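Local coordinates for probable antibiotics synthesis protein (Thermus thermophilus, PDB 1V70) that is of unknown function but is a small cupin that probably binds a metal ion and may take part in antibiotic synthesis, at residues M17-V22 against D31-L36; K42-E47 against A83-R88; S49-Y54 against L97-A102; V60-G65 against M75-P80. All coordinates share one frame; numbering follows the deposited sequence. Where two conformers were deposited one is given.

Interaction 1 (M17-V22 against D31-L36); sequences MAKIPV and DLYALL. With NA (sodium ion), chain B.
Ala18 and Ala34 face each other as an antiparallel hydrogen-bonded pair: Ala18 N donates to Ala34 O at 3.0 Å, and Ala34 N donates back to Ala18 O at 2.9 Å. Two residues further on, Ile20 N meets Leu32 O at 2.8 Å and almost straight, with 171° at the hydrogen, while Leu32 N is taken up by Ile20 O. Asp31 and Tyr33 spend their backbone polar groups in the other direction, on Val99 and Leu97. The short strands run at 160° to each other and form the hairpin of strands 18-25 and 28-35, which lies at one margin of the five-stranded antiparallel sheet of this cupin. Lys19, Tyr33 and Asp31 share one face of it. Their polar ends meet through a water, which donates to Asp31 OD2 at 2.7 Å, lies at the ring edge of Tyr33 in hydrogen-bonding contact with its OH, and weakly accepts from Lys19 NZ. Tyr33 OH is also bonded to Gln41 NE2. Lys19 NZ stays 4.1 Å from Asp31 OD2, beyond salt-bridge range, so any attraction between these charges is probably modest. The Tyr33 ring is flanked by Met17, whose bend at chi3 (79°) carries CE over one face, 3.7 Å above the plane and offset toward the rim. SD approaches the same ring obliquely, a Met-aromatic contact, and also rests on Leu35 CG. Past the last pair, Val22 O binds a sodium ion at 2.3 Å; five waters complete its six ligands, and one of them donates to Pro21 O at 2.9 Å.

Interaction 2 (K42-E47 against A83-R88); sequences KVHVHE and APHGVR
His44 and His85 form an antiparallel hydrogen-bonded pair, each N donating to the other residue's O at 2.9 Å, on short strands whose directions differ by 167°. Both imidazoles leave the same face of the sheet, and in both CG sits between the backbone N and the carbonyl carbon (chi1 near 65°), the crowded position. The rings then meet obliquely, their planes 53° apart, with His85 CE1 3.6 Å above the His44 ring and offset toward its rim. Although His44 NE2 and His85 NE2 are 3.2 Å apart, the angle is too poor for a hydrogen bond. His46 reaches the same place from the following loop: its CD2 lies 3.5 Å from His85 CE1, near the plane of the His85 ring, while His44 ND1 stands over a face of the His46 ring. The bond from His85 ND1 to Ala83 O, 3.0 Å and in the ring plane, and that of NE2 with Lys51 NZ in the conformer given hold the ring's rotation. A water that accepts from His46 N lies 2.8 Å from Ala83 O and may donate to it, linking the two loops. Val45 CG2 lies alongside Pro84 CG at 3.7 Å. Three histidines, two from an HxH sequence and one from a later strand, recall the cupin metal site; here Lys51 NZ lies among them and no metal is modelled, so a metal role is only a possibility.

Interaction 3 (S49-Y54 against L97-A102); sequences SDKVYY and LLVVTA
From Asp50 opposite Ala102 to Tyr54 opposite Leu98, this is a wholly buried antiparallel strand pairing inside the five-stranded sheet of the cupin fold, with 95-102 next to 28-35 on its far side and 50-55 next to 75-79. The axes run 4.8 Å apart at 171°. Six backbone hydrogen bonds join the strands, two at each of the pairs Asp50-Ala102, Val52-Val100 and Tyr54-Leu98. Lys51, Tyr53, Leu97, Val99 and Thr101 occupy the face turned toward the histidine cluster. In the conformer given, with CG anti to the backbone N (chi1 179°), Lys51 lays CG 3.7 Å from Val99 CG1, and a bend at chi3 leaves CE 3.5 Å from Thr101 OG1. The chain thus crosses both neighbours before NZ bonds to His85 NE2. Tyr53 lies beside Val99 and points the same way, CD1 being 3.9 Å from Val99 CG2, and its OH is held by Gln41 OE1. The opposite face meets the second subunit: Val100 and Ala102 pack on their own counterparts there, and Asp50 OD2 is hydrogen-bonded to Ser25 OG and salt-bridged to Arg27 NE, both of that subunit. On this face Leu98 CB sits at the edge of the Tyr54 ring, near its plane. A water donates to Val52 O at 2.9 Å and to Leu98 O at 2.8 Å, bridging two carbonyls that already accept from Val100 N and Tyr54 N.

Interaction 4 (V60-G65 against M75-P80); sequences VVVRVG and MAAFAP
The two sheets of the cupin barrel come face to face where Val62 and Val64 of strand 60-64 meet Ala77 and Ala79 of strand 75-79. The axes are 7.8 Å apart at 26°, and no hydrogen bond crosses, as expected of strands in different sheets. Val64 makes most of the contact. Its CG1, anti to the backbone N (chi1 178°), reaches Phe78 O at 3.8 Å and comes within 4.2 Å of Pro80 CD. Its other branch, CG2, sits 4.0 Å from Ala79 CB, so the two methyls spread over the backbone around Phe78 and Ala79. Further back, Val62 in the conformer given turns both methyls to Ala77 CB, CG1 at 4.1 Å. The strands converge along their length: the CA atoms of Val62 and Ala77 are 7.6 Å apart, those of Val64 and Ala79 only 5.9 Å. Beyond strand 75-79 lies the second subunit, a strand of which pairs antiparallel with residues 75-78, while Phe78, turned away from strand 60-64, meets Phe23 of that subunit. Met1 of the same neighbour packs on both Val64 and Ala77. Methyl groups thus touch methyl groups, a proline ring and the Phe78 carbonyl oxygen, burying just 168 Å²; the contact is largely apolar, without directional bonds, and the small alanine side chains are consistent with the close approach of the strands at this end.

In the fold
Reading from the N terminus, interaction 1 opens and closes first, as a hairpin complete before the others begin. Interaction 2 opens next with 42-47 and interaction 3 with 49-54. Interaction 4 then opens and closes within both, before 83-88 completes interaction 2 and 97-102 completes interaction 3, so that 2 and 3 cross. Strand 95-102 stands between 28-35 and 50-55, joining interactions 1 and 3 in the five-stranded sheet, which 75-79 of interaction 4 extends. Strands 85-88 and 60-64 are neighbours in the second sheet, linking interactions 2 and 4. In the conformer given, Lys51 NZ bonds to His85 NE2 and so joins interactions 2 and 3 between the sheets; interactions 3 and 4 both reach the second subunit.

Interaction 1 (M17-V22 against D31-L36)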
loop_
_atom_site.group_PDB
_atom_site.type_symbol
_atom_site.label_atom_id
_atom_site.label_comp_id
_atom_site.label_asym_id
_atom_site.label_seq_id
_atom_site.Cartn_x
_atom_site.Cartn_y
_atom_site.Cartn_z
ATOM N N MET A 17 19.583 4.642 -0.229
ATOM C CA MET A 17 18.151 4.626 0.025
ATOM C C MET A 17 17.839 3.731 1.219
ATOM O O MET A 17 18.367 2.626 1.336
ATOM C CB MET A 17 17.397 4.108 -1.201
ATOM C CG MET A 17 15.910 3.907 -0.954
ATOM S SD MET A 17 15.059 3.154 -2.346
ATOM C CE MET A 17 15.516 1.459 -2.128
ATOM N N ALA A 18 16.972 4.212 2.099
ATOM C CA ALA A 18 16.585 3.438 3.267
ATOM C C ALA A 18 15.362 2.580 2.959
ATOM O O ALA A 18 14.386 3.056 2.370
ATOM C CB ALA A 18 16.281 4.371 4.435
ATOM N N LYS A 19 15.435 1.307 3.335
ATOM C CA LYS A 19 14.329 0.376 3.159
ATOM C C LYS A 19 13.864 0.093 4.581
ATOM O O LYS A 19 14.600 -0.466 5.395
ATOM C CB LYS A 19 14.799 -0.903 2.465
ATOM C CG LYS A 19 15.229 -0.676 1.020
ATOM C CD LYS A 19 15.616 -1.973 0.317
ATOM C CE LYS A 19 14.422 -2.898 0.128
ATOM N NZ LYS A 19 13.890 -3.428 1.415
ATOM N N ILE A 20 12.639 0.504 4.873
ATOM C CA ILE A 20 12.073 0.371 6.206
ATOM C C ILE A 20 10.954 -0.663 6.248
ATOM O O ILE A 20 9.853 -0.407 5.770
ATOM C CB ILE A 20 11.519 1.740 6.653
ATOM C CG1 ILE A 20 12.629 2.792 6.556
ATOM C CG2 ILE A 20 10.955 1.652 8.059
ATOM C CD1 ILE A 20 12.125 4.210 6.350
ATOM N N PRO A 21 11.217 -1.851 6.816
ATOM C CA PRO A 21 10.178 -2.882 6.886
ATOM C C PRO A 21 9.058 -2.487 7.840
ATOM O O PRO A 21 9.312 -2.041 8.956
ATOM C CB PRO A 21 10.951 -4.102 7.389
ATOM C CG PRO A 21 12.346 -3.861 6.901
ATOM C CD PRO A 21 12.528 -2.401 7.199
ATOM N N VAL A 22 7.819 -2.629 7.388
ATOM C CA VAL A 22 6.666 -2.314 8.221
ATOM C C VAL A 22 6.086 -3.648 8.690
ATOM O O VAL A 22 6.018 -3.919 9.890
ATOM C CB VAL A 22 5.605 -1.514 7.430
ATOM C CG1 VAL A 22 4.427 -1.176 8.336
ATOM C CG2 VAL A 22 6.223 -0.233 6.878
ATOM N N ASP A 31 6.826 -2.376 2.815
ATOM C CA ASP A 31 7.914 -1.490 3.218
ATOM C C ASP A 31 7.731 -0.027 2.879
ATOM O O ASP A 31 6.863 0.352 2.096
ATOM C CB ASP A 31 9.219 -1.905 2.521
ATOM C CG ASP A 31 9.547 -3.366 2.687
ATOM O OD1 ASP A 31 9.486 -3.859 3.825
ATOM O OD2 ASP A 31 9.888 -4.016 1.672
ATOM N N LEU A 32 8.592 0.787 3.477
ATOM C CA LEU A 32 8.650 2.205 3.180
ATOM C C LEU A 32 10.034 2.391 2.567
ATOM O O LEU A 32 11.013 1.826 3.063
ATOM C CB LEU A 32 8.572 3.064 4.444
ATOM C CG LEU A 32 7.255 3.193 5.203
ATOM C CD1 LEU A 32 7.472 4.103 6.407
ATOM C CD2 LEU A 32 6.175 3.761 4.291
ATOM N N TYR A 33 10.117 3.135 1.471
ATOM C CA TYR A 33 11.412 3.432 0.863
ATOM C C TYR A 33 11.583 4.928 1.067
ATOM O O TYR A 33 10.702 5.708 0.710
ATOM C CB TYR A 33 11.433 3.149 -0.641
ATOM C CG TYR A 33 11.567 1.701 -1.060
ATOM C CD1 TYR A 33 11.829 1.386 -2.393
ATOM C CD2 TYR A 33 11.399 0.647 -0.155
ATOM C CE1 TYR A 33 11.917 0.065 -2.825
ATOM C CE2 TYR A 33 11.485 -0.687 -0.579
ATOM C CZ TYR A 33 11.743 -0.965 -1.917
ATOM O OH TYR A 33 11.814 -2.267 -2.364
ATOM N N ALA A 34 12.704 5.329 1.654
ATOM C CA ALA A 34 12.979 6.739 1.897
ATOM C C ALA A 34 14.193 7.110 1.062
ATOM O O ALA A 34 15.294 6.598 1.285
ATOM C CB ALA A 34 13.252 6.978 3.380
ATOM N N LEU A 35 13.980 7.999 0.097
ATOM C CA LEU A 35 15.038 8.417 -0.812
ATOM C C LEU A 35 15.411 9.885 -0.715
ATOM O O LEU A 35 14.573 10.766 -0.893
ATOM C CB LEU A 35 14.639 8.135 -2.268
ATOM C CG LEU A 35 14.321 6.713 -2.732
ATOM C CD1 LEU A 35 12.924 6.310 -2.284
ATOM C CD2 LEU A 35 14.408 6.660 -4.254
ATOM N N LEU A 36 16.678 10.147 -0.415
ATOM C CA LEU A 36 17.160 11.518 -0.376
ATOM C C LEU A 36 17.458 11.837 -1.841
ATOM O O LEU A 36 17.550 10.929 -2.673
ATOM C CB LEU A 36 18.445 11.615 0.454
ATOM C CG LEU A 36 18.316 11.373 1.962
ATOM C CD1 LEU A 36 19.698 11.369 2.603
ATOM C CD2 LEU A 36 17.441 12.453 2.582
HETATM NA NA NA B . 7.162 -4.497 11.830
HETATM O O HOH W 1 11.485 -4.213 -0.552
HETATM O O HOH W 2 9.400 -4.902 10.661
HETATM O O HOH W 3 8.104 -2.047 11.627
HETATM O O HOH W 4 5.065 -4.953 13.039
HETATM O O HOH W 5 7.490 -7.064 11.834
HETATM O O HOH W 6 8.521 -4.477 14.061
#

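Interaction 2 (K42-E47 against A83-R88)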
loop_
_atom_site.group_PDB
_atom_site.type_symbol
_atom_site.label_atom_id
_atom_site.label_comp_id
_atom_site.label_asym_id
_atom_site.label_seq_id
_atom_site.Cartn_x
_atom_site.Cartn_y
_atom_site.Cartn_z
ATOM N N LYS A 42 18.232 0.436 -7.458
ATOM C CA LYS A 42 18.761 0.014 -8.750
ATOM C C LYS A 42 17.754 -0.864 -9.472
ATOM O O LYS A 42 16.952 -1.558 -8.846
ATOM C CB LYS A 42 20.072 -0.760 -8.580
ATOM C CG LYS A 42 21.152 -0.034 -7.802
ATOM C CD LYS A 42 22.409 -0.890 -7.708
ATOM C CE LYS A 42 23.482 -0.220 -6.871
ATOM N NZ LYS A 42 23.028 -0.003 -5.469
ATOM N N VAL A 43 17.803 -0.827 -10.797
ATOM C CA VAL A 43 16.901 -1.619 -11.613
ATOM C C VAL A 43 17.149 -3.098 -11.373
ATOM O O VAL A 43 18.294 -3.550 -11.341
ATOM C CB VAL A 43 17.102 -1.315 -13.107
ATOM C CG1 VAL A 43 16.214 -2.216 -13.953
ATOM C CG2 VAL A 43 16.791 0.147 -13.374
ATOM N N HIS A 44 16.075 -3.853 -11.193
ATOM C CA HIS A 44 16.248 -5.278 -11.057
ATOM C C HIS A 44 14.971 -6.018 -11.440
ATOM O O HIS A 44 13.960 -5.420 -11.784
ATOM C CB HIS A 44 16.608 -5.551 -9.598
ATOM C CG HIS A 44 15.450 -5.169 -8.714
ATOM N ND1 HIS A 44 14.695 -6.079 -8.051
ATOM C CD2 HIS A 44 15.009 -3.888 -8.352
ATOM C CE1 HIS A 44 13.833 -5.368 -7.303
ATOM N NE2 HIS A 44 13.997 -4.052 -7.463
ATOM N N VAL A 45 15.075 -7.339 -11.467
ATOM C CA VAL A 45 13.980 -8.190 -11.889
ATOM C C VAL A 45 13.658 -9.222 -10.822
ATOM O O VAL A 45 14.556 -9.860 -10.271
ATOM C CB VAL A 45 14.333 -8.947 -13.197
ATOM C CG1 VAL A 45 13.243 -9.956 -13.527
ATOM C CG2 VAL A 45 14.502 -7.967 -14.342
ATOM N N HIS A 46 12.371 -9.360 -10.518
ATOM C CA HIS A 46 11.909 -10.357 -9.558
ATOM C C HIS A 46 11.277 -11.443 -10.413
ATOM O O HIS A 46 10.296 -11.192 -11.112
ATOM C CB HIS A 46 10.850 -9.783 -8.615
ATOM C CG HIS A 46 11.399 -8.868 -7.568
ATOM N ND1 HIS A 46 12.403 -9.243 -6.702
ATOM C CD2 HIS A 46 11.063 -7.601 -7.227
ATOM C CE1 HIS A 46 12.662 -8.248 -5.874
ATOM N NE2 HIS A 46 11.863 -7.240 -6.170
ATOM N N GLU A 47 11.840 -12.645 -10.363
ATOM C CA GLU A 47 11.336 -13.760 -11.153
ATOM C C GLU A 47 9.862 -14.083 -10.928
ATOM O O GLU A 47 9.131 -14.351 -11.883
ATOM C CB GLU A 47 12.176 -15.014 -10.886
ATOM C CG GLU A 47 12.186 -15.463 -9.431
ATOM N N ALA A 83 9.546 -7.971 -15.136
ATOM C CA ALA A 83 9.856 -6.673 -15.715
ATOM C C ALA A 83 10.951 -5.948 -14.946
ATOM O O ALA A 83 10.913 -5.871 -13.717
ATOM C CB ALA A 83 8.602 -5.807 -15.753
ATOM N N PRO A 84 11.962 -5.427 -15.660
ATOM C CA PRO A 84 13.036 -4.707 -14.972
ATOM C C PRO A 84 12.399 -3.445 -14.399
ATOM O O PRO A 84 11.644 -2.757 -15.089
ATOM C CB PRO A 84 14.023 -4.405 -16.097
ATOM C CG PRO A 84 13.819 -5.571 -17.031
ATOM C CD PRO A 84 12.317 -5.679 -17.067
ATOM N N HIS A 85 12.679 -3.142 -13.138
ATOM C CA HIS A 85 12.084 -1.961 -12.524
ATOM C C HIS A 85 12.989 -1.321 -11.482
ATOM O O HIS A 85 13.828 -1.985 -10.872
ATOM C CB HIS A 85 10.748 -2.328 -11.867
ATOM C CG HIS A 85 10.886 -3.307 -10.745
ATOM N ND1 HIS A 85 11.094 -4.654 -10.953
ATOM C CD2 HIS A 85 10.928 -3.124 -9.404
ATOM C CE1 HIS A 85 11.262 -5.256 -9.789
ATOM N NE2 HIS A 85 11.167 -4.349 -8.834
ATOM N N GLY A 86 12.803 -0.023 -11.284
ATOM C CA GLY A 86 13.585 0.696 -10.299
ATOM C C GLY A 86 12.958 2.049 -10.051
ATOM O O GLY A 86 11.967 2.407 -10.691
ATOM N N VAL A 87 13.520 2.799 -9.114
ATOM C CA VAL A 87 13.012 4.127 -8.803
ATOM C C VAL A 87 14.182 5.024 -8.428
ATOM O O VAL A 87 15.116 4.588 -7.754
ATOM C CB VAL A 87 11.962 4.088 -7.649
ATOM C CG1 VAL A 87 12.599 3.591 -6.360
ATOM C CG2 VAL A 87 11.358 5.456 -7.455
ATOM N N ARG A 88 14.137 6.271 -8.884
ATOM C CA ARG A 88 15.209 7.242 -8.674
ATOM C C ARG A 88 14.645 8.566 -8.172
ATOM O O ARG A 88 13.639 9.064 -8.661
ATOM C CB ARG A 88 15.943 7.493 -9.994
ATOM C CG ARG A 88 16.343 6.222 -10.733
ATOM C CD ARG A 88 17.254 6.514 -11.932
ATOM N NE ARG A 88 16.805 7.705 -12.661
ATOM C CZ ARG A 88 16.078 7.519 -13.785
ATOM N NH1 ARG A 88 15.741 6.298 -14.163
ATOM N NH2 ARG A 88 15.723 8.583 -14.521
HETATM O O HOH W 7 10.380 -7.807 -11.837
#

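Interaction 3 (S49-Y54 against L97-A102)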
loop_
_atom_site.group_PDB
_atom_site.type_symbol
_atom_site.label_atom_id
_atom_site.label_comp_id
_atom_site.label_asym_id
_atom_site.label_seq_id
_atom_site.Cartn_x
_atom_site.Cartn_y
_atom_site.Cartn_z
ATOM N N SER A 49 7.661 -12.233 -8.352
ATOM C CA SER A 49 6.999 -11.310 -7.437
ATOM C C SER A 49 6.578 -10.038 -8.153
ATOM O O SER A 49 7.303 -9.532 -9.007
ATOM C CB SER A 49 7.929 -10.931 -6.279
ATOM O OG SER A 49 8.250 -12.046 -5.466
ATOM N N ASP A 50 5.394 -9.534 -7.815
ATOM C CA ASP A 50 4.912 -8.286 -8.390
ATOM C C ASP A 50 5.231 -7.215 -7.356
ATOM O O ASP A 50 5.311 -7.503 -6.163
ATOM C CB ASP A 50 3.396 -8.313 -8.625
ATOM C CG ASP A 50 2.985 -9.265 -9.731
ATOM O OD1 ASP A 50 3.750 -9.432 -10.699
ATOM O OD2 ASP A 50 1.879 -9.833 -9.638
ATOM N N LYS A 51 5.423 -5.983 -7.811
ATOM C CA LYS A 51 5.716 -4.893 -6.894
ATOM C C LYS A 51 4.918 -3.654 -7.267
ATOM O O LYS A 51 4.682 -3.388 -8.444
ATOM C CB LYS A 51 7.217 -4.566 -6.908
ATOM C CG LYS A 51 7.597 -3.418 -5.984
ATOM C CD LYS A 51 9.056 -3.030 -6.134
ATOM C CE LYS A 51 9.973 -4.144 -5.680
ATOM N NZ LYS A 51 11.401 -3.760 -5.838
ATOM N N VAL A 52 4.481 -2.912 -6.259
ATOM C CA VAL A 52 3.746 -1.677 -6.488
ATOM C C VAL A 52 4.367 -0.562 -5.655
ATOM O O VAL A 52 4.592 -0.724 -4.450
ATOM C CB VAL A 52 2.253 -1.792 -6.095
ATOM C CG1 VAL A 52 1.555 -0.450 -6.312
ATOM C CG2 VAL A 52 1.575 -2.872 -6.920
ATOM N N TYR A 53 4.664 0.554 -6.312
ATOM C CA TYR A 53 5.227 1.736 -5.662
ATOM C C TYR A 53 4.105 2.757 -5.512
ATOM O O TYR A 53 3.372 3.010 -6.471
ATOM C CB TYR A 53 6.298 2.395 -6.533
ATOM C CG TYR A 53 7.538 1.582 -6.807
ATOM C CD1 TYR A 53 8.553 1.466 -5.856
ATOM C CD2 TYR A 53 7.733 0.991 -8.053
ATOM C CE1 TYR A 53 9.735 0.789 -6.146
ATOM C CE2 TYR A 53 8.906 0.311 -8.351
ATOM C CZ TYR A 53 9.903 0.218 -7.399
ATOM O OH TYR A 53 11.079 -0.422 -7.715
ATOM N N TYR A 54 3.969 3.344 -4.328
ATOM C CA TYR A 54 2.962 4.377 -4.085
ATOM C C TYR A 54 3.688 5.565 -3.456
ATOM O O TYR A 54 4.403 5.406 -2.464
ATOM C CB TYR A 54 1.871 3.877 -3.137
ATOM C CG TYR A 54 0.892 4.962 -2.731
ATOM C CD1 TYR A 54 -0.052 5.452 -3.631
ATOM C CD2 TYR A 54 0.934 5.521 -1.453
ATOM C CE1 TYR A 54 -0.931 6.475 -3.270
ATOM C CE2 TYR A 54 0.061 6.543 -1.083
ATOM C CZ TYR A 54 -0.868 7.013 -1.995
ATOM O OH TYR A 54 -1.740 8.016 -1.632
ATOM N N LEU A 97 8.110 6.448 -0.177
ATOM C CA LEU A 97 7.217 5.560 -0.908
ATOM C C LEU A 97 6.750 4.403 -0.049
ATOM O O LEU A 97 7.475 3.951 0.836
ATOM C CB LEU A 97 7.939 4.960 -2.119
ATOM C CG LEU A 97 8.760 5.894 -3.003
ATOM C CD1 LEU A 97 9.489 5.077 -4.057
ATOM C CD2 LEU A 97 7.851 6.933 -3.635
ATOM N N LEU A 98 5.532 3.944 -0.312
ATOM C CA LEU A 98 4.977 2.770 0.344
ATOM C C LEU A 98 5.157 1.743 -0.774
ATOM O O LEU A 98 4.638 1.922 -1.886
ATOM C CB LEU A 98 3.499 2.972 0.674
ATOM C CG LEU A 98 2.776 1.763 1.279
ATOM C CD1 LEU A 98 3.491 1.285 2.532
ATOM C CD2 LEU A 98 1.342 2.148 1.598
ATOM N N VAL A 99 5.911 0.687 -0.491
ATOM C CA VAL A 99 6.218 -0.329 -1.490
ATOM C C VAL A 99 5.782 -1.715 -1.050
ATOM O O VAL A 99 6.138 -2.171 0.040
ATOM C CB VAL A 99 7.740 -0.352 -1.777
ATOM C CG1 VAL A 99 8.045 -1.252 -2.965
ATOM C CG2 VAL A 99 8.243 1.062 -2.025
ATOM N N VAL A 100 5.017 -2.382 -1.906
ATOM C CA VAL A 100 4.528 -3.720 -1.610
ATOM C C VAL A 100 5.051 -4.707 -2.643
ATOM O O VAL A 100 4.963 -4.463 -3.848
ATOM C CB VAL A 100 2.984 -3.767 -1.623
ATOM C CG1 VAL A 100 2.502 -5.172 -1.275
ATOM C CG2 VAL A 100 2.420 -2.756 -0.639
ATOM N N THR A 101 5.601 -5.816 -2.163
ATOM C CA THR A 101 6.135 -6.858 -3.032
ATOM C C THR A 101 5.469 -8.167 -2.628
ATOM O O THR A 101 5.423 -8.503 -1.444
ATOM C CB THR A 101 7.659 -7.004 -2.863
ATOM O OG1 THR A 101 8.286 -5.728 -3.033
ATOM C CG2 THR A 101 8.217 -7.977 -3.894
ATOM N N ALA A 102 4.950 -8.903 -3.606
ATOM C CA ALA A 102 4.272 -10.165 -3.319
ATOM C C ALA A 102 4.427 -11.190 -4.436
ATOM O O ALA A 102 4.240 -10.878 -5.610
ATOM C CB ALA A 102 2.789 -9.908 -3.058
HETATM O O HOH W 8 2.541 0.274 -2.729
#

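Interaction 4 (V60-G65 against M75-P80)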
loop_
_atom_site.group_PDB
_atom_site.type_symbol
_atom_site.label_atom_id
_atom_site.label_comp_id
_atom_site.label_asym_id
_atom_site.label_seq_id
_atom_site.Cartn_x
_atom_site.Cartn_y
_atom_site.Cartn_z
ATOM N N VAL A 60 9.323 10.872 -7.459
ATOM C CA VAL A 60 10.393 10.008 -7.929
ATOM C C VAL A 60 10.128 9.604 -9.366
ATOM O O VAL A 60 9.004 9.715 -9.860
ATOM C CB VAL A 60 10.490 8.708 -7.085
ATOM C CG1 VAL A 60 10.859 9.042 -5.646
ATOM C CG2 VAL A 60 9.164 7.952 -7.130
ATOM N N VAL A 61 11.176 9.146 -10.033
ATOM C CA VAL A 61 11.053 8.668 -11.398
ATOM C C VAL A 61 11.044 7.152 -11.282
ATOM O O VAL A 61 12.015 6.550 -10.816
ATOM C CB VAL A 61 12.247 9.095 -12.273
ATOM C CG1 VAL A 61 12.112 8.480 -13.660
ATOM C CG2 VAL A 61 12.306 10.611 -12.375
ATOM N N VAL A 62 9.936 6.537 -11.672
ATOM C CA VAL A 62 9.821 5.087 -11.621
ATOM C C VAL A 62 10.043 4.520 -13.016
ATOM O O VAL A 62 9.529 5.053 -14.003
ATOM C CB VAL A 62 8.426 4.634 -11.095
ATOM C CG1 VAL A 62 7.324 5.225 -11.954
ATOM C CG2 VAL A 62 8.339 3.117 -11.083
ATOM N N ARG A 63 10.831 3.455 -13.096
ATOM C CA ARG A 63 11.106 2.805 -14.370
ATOM C C ARG A 63 10.551 1.392 -14.318
ATOM O O ARG A 63 10.808 0.648 -13.367
ATOM C CB ARG A 63 12.620 2.766 -14.632
ATOM C CG ARG A 63 13.040 2.119 -15.960
ATOM C CD ARG A 63 13.288 0.622 -15.817
ATOM N NE ARG A 63 13.644 -0.009 -17.092
ATOM C CZ ARG A 63 14.813 0.124 -17.717
ATOM N NH1 ARG A 63 15.781 0.870 -17.202
ATOM N NH2 ARG A 63 15.010 -0.492 -18.876
ATOM N N VAL A 64 9.759 1.038 -15.323
ATOM C CA VAL A 64 9.196 -0.302 -15.422
ATOM C C VAL A 64 9.268 -0.684 -16.891
ATOM O O VAL A 64 8.638 -0.047 -17.735
ATOM C CB VAL A 64 7.723 -0.362 -14.960
ATOM C CG1 VAL A 64 7.185 -1.773 -15.141
ATOM C CG2 VAL A 64 7.617 0.058 -13.497
ATOM N N GLY A 65 10.051 -1.711 -17.194
ATOM C CA GLY A 65 10.189 -2.126 -18.577
ATOM C C GLY A 65 10.852 -1.028 -19.387
ATOM O O GLY A 65 11.877 -0.484 -18.978
ATOM N N MET A 75 0.027 8.851 -6.402
ATOM C CA MET A 75 0.147 8.011 -7.591
ATOM C C MET A 75 0.827 6.684 -7.285
ATOM O O MET A 75 1.717 6.611 -6.431
ATOM C CB MET A 75 0.940 8.741 -8.678
ATOM C CG MET A 75 0.238 9.965 -9.247
ATOM S SD MET A 75 1.269 10.908 -10.392
ATOM C CE MET A 75 1.414 9.753 -11.761
ATOM N N ALA A 76 0.400 5.641 -7.987
ATOM C CA ALA A 76 0.961 4.305 -7.822
ATOM C C ALA A 76 1.325 3.715 -9.179
ATOM O O ALA A 76 0.646 3.968 -10.181
ATOM C CB ALA A 76 -0.041 3.396 -7.110
ATOM N N ALA A 77 2.396 2.927 -9.203
ATOM C CA ALA A 77 2.866 2.274 -10.419
ATOM C C ALA A 77 3.087 0.791 -10.129
ATOM O O ALA A 77 3.630 0.425 -9.079
ATOM C CB ALA A 77 4.162 2.917 -10.894
ATOM N N PHE A 78 2.671 -0.050 -11.071
ATOM C CA PHE A 78 2.771 -1.501 -10.953
ATOM C C PHE A 78 3.935 -2.077 -11.771
ATOM O O PHE A 78 4.063 -1.793 -12.960
ATOM C CB PHE A 78 1.454 -2.122 -11.437
ATOM C CG PHE A 78 1.359 -3.607 -11.239
ATOM C CD1 PHE A 78 1.041 -4.138 -9.994
ATOM C CD2 PHE A 78 1.580 -4.480 -12.301
ATOM C CE1 PHE A 78 0.940 -5.519 -9.807
ATOM C CE2 PHE A 78 1.482 -5.861 -12.124
ATOM C CZ PHE A 78 1.162 -6.379 -10.876
ATOM N N ALA A 79 4.770 -2.887 -11.129
ATOM C CA ALA A 79 5.900 -3.530 -11.795
ATOM C C ALA A 79 5.660 -5.037 -11.721
ATOM O O ALA A 79 5.916 -5.672 -10.698
ATOM C CB ALA A 79 7.204 -3.167 -11.096
ATOM N N PRO A 80 5.151 -5.630 -12.811
ATOM C CA PRO A 80 4.887 -7.070 -12.818
ATOM C C PRO A 80 6.146 -7.926 -12.808
ATOM O O PRO A 80 7.202 -7.508 -13.281
ATOM C CB PRO A 80 4.068 -7.258 -14.093
ATOM C CG PRO A 80 4.652 -6.232 -15.009
ATOM C CD PRO A 80 4.798 -5.020 -14.104
#